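PDB 4OC9: putative O-acetylhomoserine (Thiol)-lyase from Campylobacter jejuni, which probably uses pyridoxal 5'-phosphate to make homocysteine or a related amino acid from O-acetylhomoserine and a sulfur donor, as in other trans-sulfuration enzymes. Local coordinates for residues K6-Y15 with V64-G74; A162-I170 with L190-D198. All blocks are in the same frame, centred on the assembly; numbering follows the deposited sequence.

Interaction 1. Residues K6-Y15 with V64-G74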
loop_
_atom_site.group_PDB
_atom_site.type_symbol
_atom_site.label_atom_id
_atom_site.label_comp_id
_atom_site.label_asym_id
_atom_site.label_seq_id
_atom_site.Cartn_x
_atom_site.Cartn_y
_atom_site.Cartn_z
ATOM N N LYS D 6 -23.111 9.003 -15.316
ATOM C CA LYS D 6 -21.965 8.098 -15.153
ATOM C C LYS D 6 -20.791 8.697 -14.402
ATOM O O LYS D 6 -20.184 8.021 -13.579
ATOM C CB LYS D 6 -21.461 7.579 -16.516
ATOM C CG LYS D 6 -22.400 6.627 -17.229
ATOM C CD LYS D 6 -21.881 6.227 -18.605
ATOM C CE LYS D 6 -22.853 5.283 -19.299
ATOM N NZ LYS D 6 -23.185 4.004 -18.619
ATOM N N GLU D 7 -20.459 9.929 -14.715
ATOM C CA GLU D 7 -19.342 10.563 -14.066
ATOM C C GLU D 7 -19.577 10.594 -12.573
ATOM O O GLU D 7 -18.659 10.391 -11.798
ATOM C CB GLU D 7 -19.121 12.026 -14.515
ATOM C CG GLU D 7 -18.880 12.329 -15.992
ATOM C CD GLU D 7 -20.129 12.311 -16.880
ATOM O OE1 GLU D 7 -19.990 12.774 -18.034
ATOM O OE2 GLU D 7 -21.230 11.887 -16.447
ATOM N N THR D 8 -20.823 10.851 -12.196
ATOM C CA THR D 8 -21.193 10.955 -10.805
ATOM C C THR D 8 -21.162 9.613 -10.105
ATOM O O THR D 8 -20.715 9.517 -8.943
ATOM C CB THR D 8 -22.568 11.622 -10.648
ATOM O OG1 THR D 8 -22.563 12.933 -11.240
ATOM C CG2 THR D 8 -22.937 11.742 -9.166
ATOM N N LEU D 9 -21.623 8.587 -10.816
ATOM C CA LEU D 9 -21.648 7.213 -10.285
ATOM C C LEU D 9 -20.251 6.621 -10.063
ATOM O O LEU D 9 -20.090 5.692 -9.287
ATOM C CB LEU D 9 -22.425 6.292 -11.200
ATOM C CG LEU D 9 -23.898 6.614 -11.408
ATOM C CD1 LEU D 9 -24.504 5.735 -12.511
ATOM C CD2 LEU D 9 -24.634 6.454 -10.101
ATOM N N ALA D 10 -19.249 7.149 -10.752
ATOM C CA ALA D 10 -17.883 6.662 -10.570
ATOM C C ALA D 10 -17.280 7.246 -9.284
ATOM O O ALA D 10 -16.216 6.812 -8.832
ATOM C CB ALA D 10 -17.012 7.052 -11.747
ATOM N N LEU D 11 -17.966 8.229 -8.713
ATOM C CA LEU D 11 -17.530 8.955 -7.493
ATOM C C LEU D 11 -18.359 8.753 -6.221
ATOM O O LEU D 11 -17.855 8.930 -5.106
ATOM C CB LEU D 11 -17.548 10.444 -7.847
ATOM C CG LEU D 11 -16.486 10.905 -8.845
ATOM C CD1 LEU D 11 -16.809 12.200 -9.512
ATOM C CD2 LEU D 11 -15.135 10.982 -8.135
ATOM N N HIS D 12 -19.632 8.424 -6.410
ATOM C CA HIS D 12 -20.583 8.208 -5.333
ATOM C C HIS D 12 -21.366 6.943 -5.561
ATOM O O HIS D 12 -21.783 6.659 -6.681
ATOM C CB HIS D 12 -21.594 9.345 -5.325
ATOM C CG HIS D 12 -20.995 10.690 -5.102
ATOM N ND1 HIS D 12 -20.843 11.231 -3.850
ATOM C CD2 HIS D 12 -20.490 11.595 -5.966
ATOM C CE1 HIS D 12 -20.303 12.428 -3.952
ATOM N NE2 HIS D 12 -20.074 12.673 -5.224
ATOM N N GLY D 13 -21.598 6.192 -4.495
ATOM C CA GLY D 13 -22.353 4.939 -4.600
ATOM C C GLY D 13 -21.629 3.707 -4.047
ATOM O O GLY D 13 -20.399 3.687 -3.910
ATOM N N ALA D 14 -22.422 2.694 -3.683
ATOM C CA ALA D 14 -21.920 1.444 -3.146
ATOM C C ALA D 14 -20.977 1.581 -1.947
ATOM O O ALA D 14 -20.234 0.659 -1.674
ATOM C CB ALA D 14 -21.240 0.656 -4.250
ATOM N N TYR D 15 -21.028 2.700 -1.233
ATOM C CA TYR D 15 -20.196 2.950 -0.056
ATOM C C TYR D 15 -20.926 3.979 0.846
ATOM O O TYR D 15 -21.092 5.094 0.394
ATOM C CB TYR D 15 -18.794 3.444 -0.448
ATOM C CG TYR D 15 -17.954 3.912 0.737
ATOM C CD1 TYR D 15 -17.449 3.001 1.666
ATOM C CD2 TYR D 15 -17.589 5.255 0.876
ATOM C CE1 TYR D 15 -16.689 3.427 2.745
ATOM C CE2 TYR D 15 -16.815 5.690 1.941
ATOM C CZ TYR D 15 -16.356 4.781 2.864
ATOM O OH TYR D 15 -15.596 5.213 3.928
ATOM N N VAL D 64 -16.950 -2.400 -3.302
ATOM C CA VAL D 64 -17.327 -1.054 -3.726
ATOM C C VAL D 64 -16.973 -0.906 -5.218
ATOM O O VAL D 64 -17.773 -0.419 -6.018
ATOM C CB VAL D 64 -16.622 0.040 -2.946
ATOM C CG1 VAL D 64 -17.000 1.404 -3.508
ATOM C CG2 VAL D 64 -16.966 -0.041 -1.468
ATOM N N LEU D 65 -15.785 -1.391 -5.587
ATOM C CA LEU D 65 -15.302 -1.347 -6.964
ATOM C C LEU D 65 -16.247 -2.094 -7.895
ATOM O O LEU D 65 -16.636 -1.603 -8.951
ATOM C CB LEU D 65 -13.908 -1.962 -7.058
ATOM C CG LEU D 65 -13.247 -2.017 -8.438
ATOM C CD1 LEU D 65 -13.131 -0.643 -9.121
ATOM C CD2 LEU D 65 -11.884 -2.652 -8.326
ATOM N N GLY D 66 -16.603 -3.299 -7.491
ATOM C CA GLY D 66 -17.494 -4.145 -8.305
ATOM C C GLY D 66 -18.824 -3.491 -8.592
ATOM O O GLY D 66 -19.261 -3.419 -9.761
ATOM N N GLN D 67 -19.457 -2.971 -7.547
ATOM C CA GLN D 67 -20.758 -2.358 -7.705
ATOM C C GLN D 67 -20.683 -1.059 -8.520
ATOM O O GLN D 67 -21.545 -0.799 -9.361
ATOM C CB GLN D 67 -21.428 -2.155 -6.342
ATOM C CG GLN D 67 -22.896 -1.791 -6.471
ATOM C CD GLN D 67 -23.691 -2.913 -7.116
ATOM O OE1 GLN D 67 -23.676 -4.074 -6.649
ATOM N NE2 GLN D 67 -24.427 -2.573 -8.160
ATOM N N ARG D 68 -19.676 -0.251 -8.277
ATOM C CA ARG D 68 -19.546 0.970 -9.054
ATOM C C ARG D 68 -19.301 0.652 -10.516
ATOM O O ARG D 68 -19.844 1.333 -11.385
ATOM C CB ARG D 68 -18.468 1.923 -8.545
ATOM C CG ARG D 68 -18.814 2.600 -7.229
ATOM C CD ARG D 68 -17.756 3.616 -6.862
ATOM N NE ARG D 68 -18.039 4.213 -5.560
ATOM C CZ ARG D 68 -17.219 5.024 -4.917
ATOM N NH1 ARG D 68 -16.035 5.307 -5.419
ATOM N NH2 ARG D 68 -17.552 5.507 -3.733
ATOM N N LEU D 69 -18.443 -0.317 -10.800
ATOM C CA LEU D 69 -18.199 -0.681 -12.205
ATOM C C LEU D 69 -19.513 -1.123 -12.849
ATOM O O LEU D 69 -19.770 -0.809 -14.020
ATOM C CB LEU D 69 -17.153 -1.776 -12.349
ATOM C CG LEU D 69 -15.690 -1.409 -12.141
ATOM C CD1 LEU D 69 -14.846 -2.644 -11.925
ATOM C CD2 LEU D 69 -15.212 -0.611 -13.329
ATOM N N ALA D 70 -20.335 -1.838 -12.086
ATOM C CA ALA D 70 -21.629 -2.274 -12.593
ATOM C C ALA D 70 -22.539 -1.058 -12.829
ATOM O O ALA D 70 -23.270 -1.001 -13.807
ATOM C CB ALA D 70 -22.305 -3.239 -11.623
ATOM N N ASN D 71 -22.510 -0.129 -11.908
ATOM C CA ASN D 71 -23.316 1.080 -12.010
ATOM C C ASN D 71 -22.944 1.919 -13.212
ATOM O O ASN D 71 -23.828 2.363 -13.927
ATOM C CB ASN D 71 -23.224 1.925 -10.731
ATOM C CG ASN D 71 -23.830 1.222 -9.546
ATOM O OD1 ASN D 71 -24.395 0.158 -9.686
ATOM N ND2 ASN D 71 -23.677 1.792 -8.367
ATOM N N VAL D 72 -21.654 2.116 -13.456
ATOM C CA VAL D 72 -21.261 2.923 -14.623
ATOM C C VAL D 72 -21.624 2.223 -15.927
ATOM O O VAL D 72 -21.903 2.884 -16.892
ATOM C CB VAL D 72 -19.786 3.409 -14.632
ATOM C CG1 VAL D 72 -19.545 4.253 -13.402
ATOM C CG2 VAL D 72 -18.802 2.259 -14.665
ATOM N N GLU D 73 -21.593 0.895 -15.962
ATOM C CA GLU D 73 -21.957 0.148 -17.185
ATOM C C GLU D 73 -23.471 0.010 -17.362
ATOM O O GLU D 73 -23.929 -0.313 -18.451
ATOM C CB GLU D 73 -21.334 -1.248 -17.212
ATOM C CG GLU D 73 -19.852 -1.354 -17.547
ATOM C CD GLU D 73 -19.521 -1.100 -19.017
ATOM O OE1 GLU D 73 -18.356 -1.366 -19.412
ATOM O OE2 GLU D 73 -20.398 -0.662 -19.795
ATOM N N GLY D 74 -24.246 0.291 -16.319
ATOM C CA GLY D 74 -25.696 0.158 -16.387
ATOM C C GLY D 74 -26.083 -1.315 -16.165
ATOM O O GLY D 74 -27.146 -1.763 -16.572
HETATM O O HOH W 1 -22.019 4.408 -8.303
HETATM O O HOH W 2 -14.652 4.656 -7.930
HETATM O O HOH W 3 -19.790 6.817 -1.994
#

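Interaction 2. Residues A162-I170 with L190-D198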
loop_
_atom_site.group_PDB
_atom_site.type_symbol
_atom_site.label_atom_id
_atom_site.label_comp_id
_atom_site.label_asym_id
_atom_site.label_seq_id
_atom_site.Cartn_x
_atom_site.Cartn_y
_atom_site.Cartn_z
ATOM N N ALA D 162 -17.016 -4.011 -33.349
ATOM C CA ALA D 162 -18.023 -5.050 -33.537
ATOM C C ALA D 162 -19.419 -4.455 -33.671
ATOM O O ALA D 162 -19.773 -3.514 -32.945
ATOM C CB ALA D 162 -17.990 -6.008 -32.351
ATOM N N ASP D 163 -20.218 -5.007 -34.576
ATOM C CA ASP D 163 -21.578 -4.546 -34.769
ATOM C C ASP D 163 -22.352 -5.344 -33.716
ATOM O O ASP D 163 -22.931 -6.402 -33.971
ATOM C CB ASP D 163 -22.070 -4.797 -36.192
ATOM C CG ASP D 163 -23.397 -4.121 -36.476
ATOM O OD1 ASP D 163 -24.124 -3.748 -35.521
ATOM O OD2 ASP D 163 -23.729 -3.961 -37.679
ATOM N N ILE D 164 -22.378 -4.779 -32.525
ATOM C CA ILE D 164 -23.010 -5.403 -31.368
ATOM C C ILE D 164 -24.452 -5.858 -31.567
ATOM O O ILE D 164 -24.757 -7.006 -31.251
ATOM C CB ILE D 164 -22.885 -4.531 -30.119
ATOM C CG1 ILE D 164 -21.414 -4.194 -29.856
ATOM C CG2 ILE D 164 -23.470 -5.270 -28.927
ATOM C CD1 ILE D 164 -21.186 -3.234 -28.700
ATOM N N GLU D 165 -25.319 -4.984 -32.073
ATOM C CA GLU D 165 -26.734 -5.352 -32.308
ATOM C C GLU D 165 -26.926 -6.660 -33.101
ATOM O O GLU D 165 -27.821 -7.436 -32.790
ATOM C CB GLU D 165 -27.502 -4.265 -33.041
ATOM C CG GLU D 165 -27.670 -2.978 -32.271
ATOM C CD GLU D 165 -28.459 -1.957 -33.058
ATOM O OE1 GLU D 165 -28.949 -2.309 -34.170
ATOM O OE2 GLU D 165 -28.588 -0.815 -32.570
ATOM N N LYS D 166 -26.085 -6.869 -34.113
ATOM C CA LYS D 166 -26.156 -8.070 -34.937
ATOM C C LYS D 166 -25.658 -9.278 -34.218
ATOM O O LYS D 166 -26.148 -10.374 -34.460
ATOM C CB LYS D 166 -25.418 -7.873 -36.244
ATOM C CG LYS D 166 -26.078 -6.815 -37.088
ATOM C CD LYS D 166 -25.414 -6.658 -38.435
ATOM C CE LYS D 166 -26.150 -5.582 -39.228
ATOM N NZ LYS D 166 -25.549 -5.359 -40.568
ATOM N N ILE D 167 -24.668 -9.110 -33.345
ATOM C CA ILE D 167 -24.164 -10.234 -32.580
ATOM C C ILE D 167 -25.259 -10.632 -31.590
ATOM O O ILE D 167 -25.543 -11.811 -31.376
ATOM C CB ILE D 167 -22.876 -9.900 -31.844
ATOM C CG1 ILE D 167 -21.756 -9.709 -32.854
ATOM C CG2 ILE D 167 -22.465 -11.045 -30.927
ATOM C CD1 ILE D 167 -20.416 -9.297 -32.262
ATOM N N ASN D 168 -25.872 -9.626 -30.996
ATOM C CA ASN D 168 -26.936 -9.810 -30.042
ATOM C C ASN D 168 -28.103 -10.587 -30.640
ATOM O O ASN D 168 -28.632 -11.500 -30.007
ATOM C CB ASN D 168 -27.499 -8.479 -29.616
ATOM C CG ASN D 168 -28.525 -8.625 -28.530
ATOM O OD1 ASN D 168 -28.300 -9.340 -27.546
ATOM N ND2 ASN D 168 -29.652 -7.924 -28.666
ATOM N N GLN D 169 -28.524 -10.207 -31.841
ATOM C CA GLN D 169 -29.627 -10.912 -32.516
ATOM C C GLN D 169 -29.387 -12.393 -32.569
ATOM O O GLN D 169 -30.225 -13.183 -32.167
ATOM C CB GLN D 169 -29.836 -10.433 -33.952
ATOM C CG GLN D 169 -30.479 -9.074 -34.188
ATOM C CD GLN D 169 -30.348 -8.644 -35.648
ATOM O OE1 GLN D 169 -29.658 -9.286 -36.440
ATOM N NE2 GLN D 169 -30.979 -7.525 -35.991
ATOM N N ILE D 170 -28.237 -12.754 -33.098
ATOM C CA ILE D 170 -27.841 -14.135 -33.227
ATOM C C ILE D 170 -27.775 -14.828 -31.882
ATOM O O ILE D 170 -28.247 -15.966 -31.738
ATOM C CB ILE D 170 -26.462 -14.240 -33.913
ATOM C CG1 ILE D 170 -26.561 -13.707 -35.372
ATOM C CG2 ILE D 170 -25.988 -15.683 -33.923
ATOM C CD1 ILE D 170 -25.257 -13.679 -36.142
ATOM N N LEU D 190 -18.619 3.677 -24.464
ATOM C CA LEU D 190 -19.519 2.689 -24.990
ATOM C C LEU D 190 -20.150 1.841 -23.896
ATOM O O LEU D 190 -19.463 1.392 -22.970
ATOM C CB LEU D 190 -18.743 1.792 -25.958
ATOM C CG LEU D 190 -19.544 0.696 -26.640
ATOM C CD1 LEU D 190 -20.658 1.314 -27.462
ATOM C CD2 LEU D 190 -18.645 -0.086 -27.550
ATOM N N GLN D 191 -21.444 1.566 -24.032
ATOM C CA GLN D 191 -22.168 0.777 -23.039
ATOM C C GLN D 191 -22.750 -0.475 -23.679
ATOM O O GLN D 191 -23.894 -0.489 -24.077
ATOM C CB GLN D 191 -23.307 1.603 -22.447
ATOM C CG GLN D 191 -22.945 2.971 -21.875
ATOM C CD GLN D 191 -22.703 4.084 -22.928
ATOM O OE1 GLN D 191 -23.286 4.096 -24.030
ATOM N NE2 GLN D 191 -21.860 5.050 -22.555
ATOM N N PRO D 192 -21.963 -1.542 -23.775
ATOM C CA PRO D 192 -22.485 -2.742 -24.425
ATOM C C PRO D 192 -23.826 -3.235 -23.903
ATOM O O PRO D 192 -24.621 -3.780 -24.692
ATOM C CB PRO D 192 -21.395 -3.773 -24.191
ATOM C CG PRO D 192 -20.150 -2.962 -24.071
ATOM C CD PRO D 192 -20.562 -1.708 -23.355
ATOM N N PHE D 193 -24.115 -3.066 -22.624
ATOM C CA PHE D 193 -25.414 -3.528 -22.124
ATOM C C PHE D 193 -26.597 -2.899 -22.852
ATOM O O PHE D 193 -27.650 -3.533 -22.996
ATOM C CB PHE D 193 -25.605 -3.386 -20.616
ATOM C CG PHE D 193 -24.635 -4.185 -19.817
ATOM C CD1 PHE D 193 -24.433 -5.527 -20.109
ATOM C CD2 PHE D 193 -24.093 -3.668 -18.655
ATOM C CE1 PHE D 193 -23.588 -6.297 -19.353
ATOM C CE2 PHE D 193 -23.273 -4.457 -17.862
ATOM C CZ PHE D 193 -23.016 -5.769 -18.212
ATOM N N LYS D 194 -26.451 -1.654 -23.274
ATOM C CA LYS D 194 -27.495 -0.991 -24.016
ATOM C C LYS D 194 -27.830 -1.729 -25.264
ATOM O O LYS D 194 -28.953 -1.621 -25.746
ATOM C CB LYS D 194 -27.093 0.399 -24.428
ATOM C CG LYS D 194 -27.363 1.468 -23.407
ATOM C CD LYS D 194 -26.667 2.714 -23.889
ATOM C CE LYS D 194 -27.105 3.910 -23.050
ATOM N NZ LYS D 194 -26.546 5.170 -23.596
ATOM N N HIS D 195 -26.886 -2.509 -25.785
ATOM C CA HIS D 195 -27.157 -3.229 -26.990
ATOM C C HIS D 195 -27.374 -4.705 -26.900
ATOM O O HIS D 195 -27.138 -5.442 -27.859
ATOM C CB HIS D 195 -26.083 -2.892 -27.993
ATOM C CG HIS D 195 -25.912 -1.419 -28.142
ATOM N ND1 HIS D 195 -26.813 -0.641 -28.817
ATOM C CD2 HIS D 195 -24.963 -0.586 -27.674
ATOM C CE1 HIS D 195 -26.419 0.616 -28.765
ATOM N NE2 HIS D 195 -25.290 0.672 -28.093
ATOM N N GLY D 196 -27.850 -5.143 -25.739
ATOM C CA GLY D 196 -28.147 -6.557 -25.523
ATOM C C GLY D 196 -27.066 -7.494 -25.003
ATOM O O GLY D 196 -27.305 -8.697 -24.880
ATOM N N VAL D 197 -25.884 -6.968 -24.699
ATOM C CA VAL D 197 -24.827 -7.835 -24.177
ATOM C C VAL D 197 -25.253 -8.356 -22.797
ATOM O O VAL D 197 -25.895 -7.657 -22.033
ATOM C CB VAL D 197 -23.460 -7.134 -24.137
ATOM C CG1 VAL D 197 -22.445 -7.912 -23.312
ATOM C CG2 VAL D 197 -22.957 -6.903 -25.547
ATOM N N ASP D 198 -24.902 -9.604 -22.533
ATOM C CA ASP D 198 -25.214 -10.263 -21.287
ATOM C C ASP D 198 -24.154 -10.066 -20.221
ATOM O O ASP D 198 -24.458 -9.733 -19.061
ATOM C CB ASP D 198 -25.367 -11.768 -21.582
ATOM C CG ASP D 198 -26.531 -12.065 -22.551
ATOM O OD1 ASP D 198 -27.657 -11.545 -22.317
ATOM O OD2 ASP D 198 -26.340 -12.889 -23.490
#

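Interaction 1. Residues K6-Y15 with V64-G74
V72 CG1 meets the turn of the N-terminal helix 6-9, with A10 CB at 4.1 Å and L9 CB at nearly the same distance. CG1 reaches them because it stands anti to the carbonyl carbon of V72 (chi1 -59°). At the other end A14 CB rests on Q67 CB at 3.5 Å, and V64 CG2 touches Y15 CB.

Between these patches R68 runs extended beneath the 10-13 turn, its guanidinium sandwiched between V64 CG1 near the rim of one face and the L11 carbonyl carbon over the centre of the other. R68 NE donates to G13 O at 2.9 Å, nearly straight (167°) and 4° out of the guanidinium plane; NH2 adds a weak bond to the same oxygen. The N-terminal segment thus lies along helix 60-73 of the PLP-binding fold, its register running from K6 opposite V72 to A14 opposite V64. On its far side T8 and H12 hydrogen-bond to the second subunit, H12 to E409 there.

Three waters line the seam. One bridges A10 O to R68 NH1, another joins L9 O and H12 O to N71 ND2, and the third links G13 N and Y15 O and is bonded weakly to R68 NH2. Q67 NE2 donates to N71 OD1 at 3.1 Å. At the edge K6, bent at chi4, brings NZ to 2.4 Å from V72 O, a doubtfully short approach, near the Schellman motif where G74 ends the helix.

Interaction 2. Residues A162-I170 with L190-D198
I164 carries the apolar part of the contact, reaching from the first turn of helix 164-174 to the 190-198 loop with both of its branches. CG2, anti to the backbone N of I164, lies 3.7 Å from H195 CB and 3.8 Å from V197 CG2; the I164 and H195 side chains cross at about a right angle. The other branch leads to CD1, which lies 4.2 Å from L190 CD2 and also approaches P192 CA. Y333 of helix 327-333 touches both I164 and L190, and F151 of strand 146-152 also packs on I164.

Close fitting against backbone is the second kind of contact. N168 points its side chain at the H195-G196 peptide, with CB 3.5 Å from H195 O and CG 3.7 Å from G196 CA. The amide orientation of N168 is doubtful, and its polar atoms support no firm bond assignment. G196, with no side chain and positive phi (89°), lets its CA lie close against the N168 side chain. The carbonyl oxygen of G196 accepts from K172 NZ, further along helix 164-174.

Charge enters only loosely. E165 OE2 lies 4.2 Å from H195 ND1, with carboxylate and imidazole planes 38° apart, so the geometry indicates proximity without a direct bond. The H195 ring also meets Y333 edge-to-face.

Within the loop, H195 N bonds to P192 O at 2.8 Å, an i+3 to i bond of the 3-10 turn around 192-194. Strands 146-152, 177-181 and 199-203 are neighbouring parallel strands, and the paired segments belong to their successive connections: a helix packed against the following strand-to-strand loop, as in the alpha/beta large domain of PLP-dependent enzymes of this family.

From the N terminus, interaction 1 comes first: helix 60-73 comes back to 6-15, closing a loop of 48 intervening residues just before strand 77-81 enters the seven-stranded sheet. Interaction 2 opens later and spans only 19 residues, joining helix 164-174 to the loop beyond strand 177-181. The two are in series, neither nested nor crossed. Their centres are about 21 Å apart, yet their edges touch: E73 O packs 3.4 Å from F193 CD2, and K6 CE lies equally close to Q191 NE2. The 190-198 loop therefore sits between helices 60-73 and 164-174, tying the N-terminal segment through the loop to the helical layer beside the sheet.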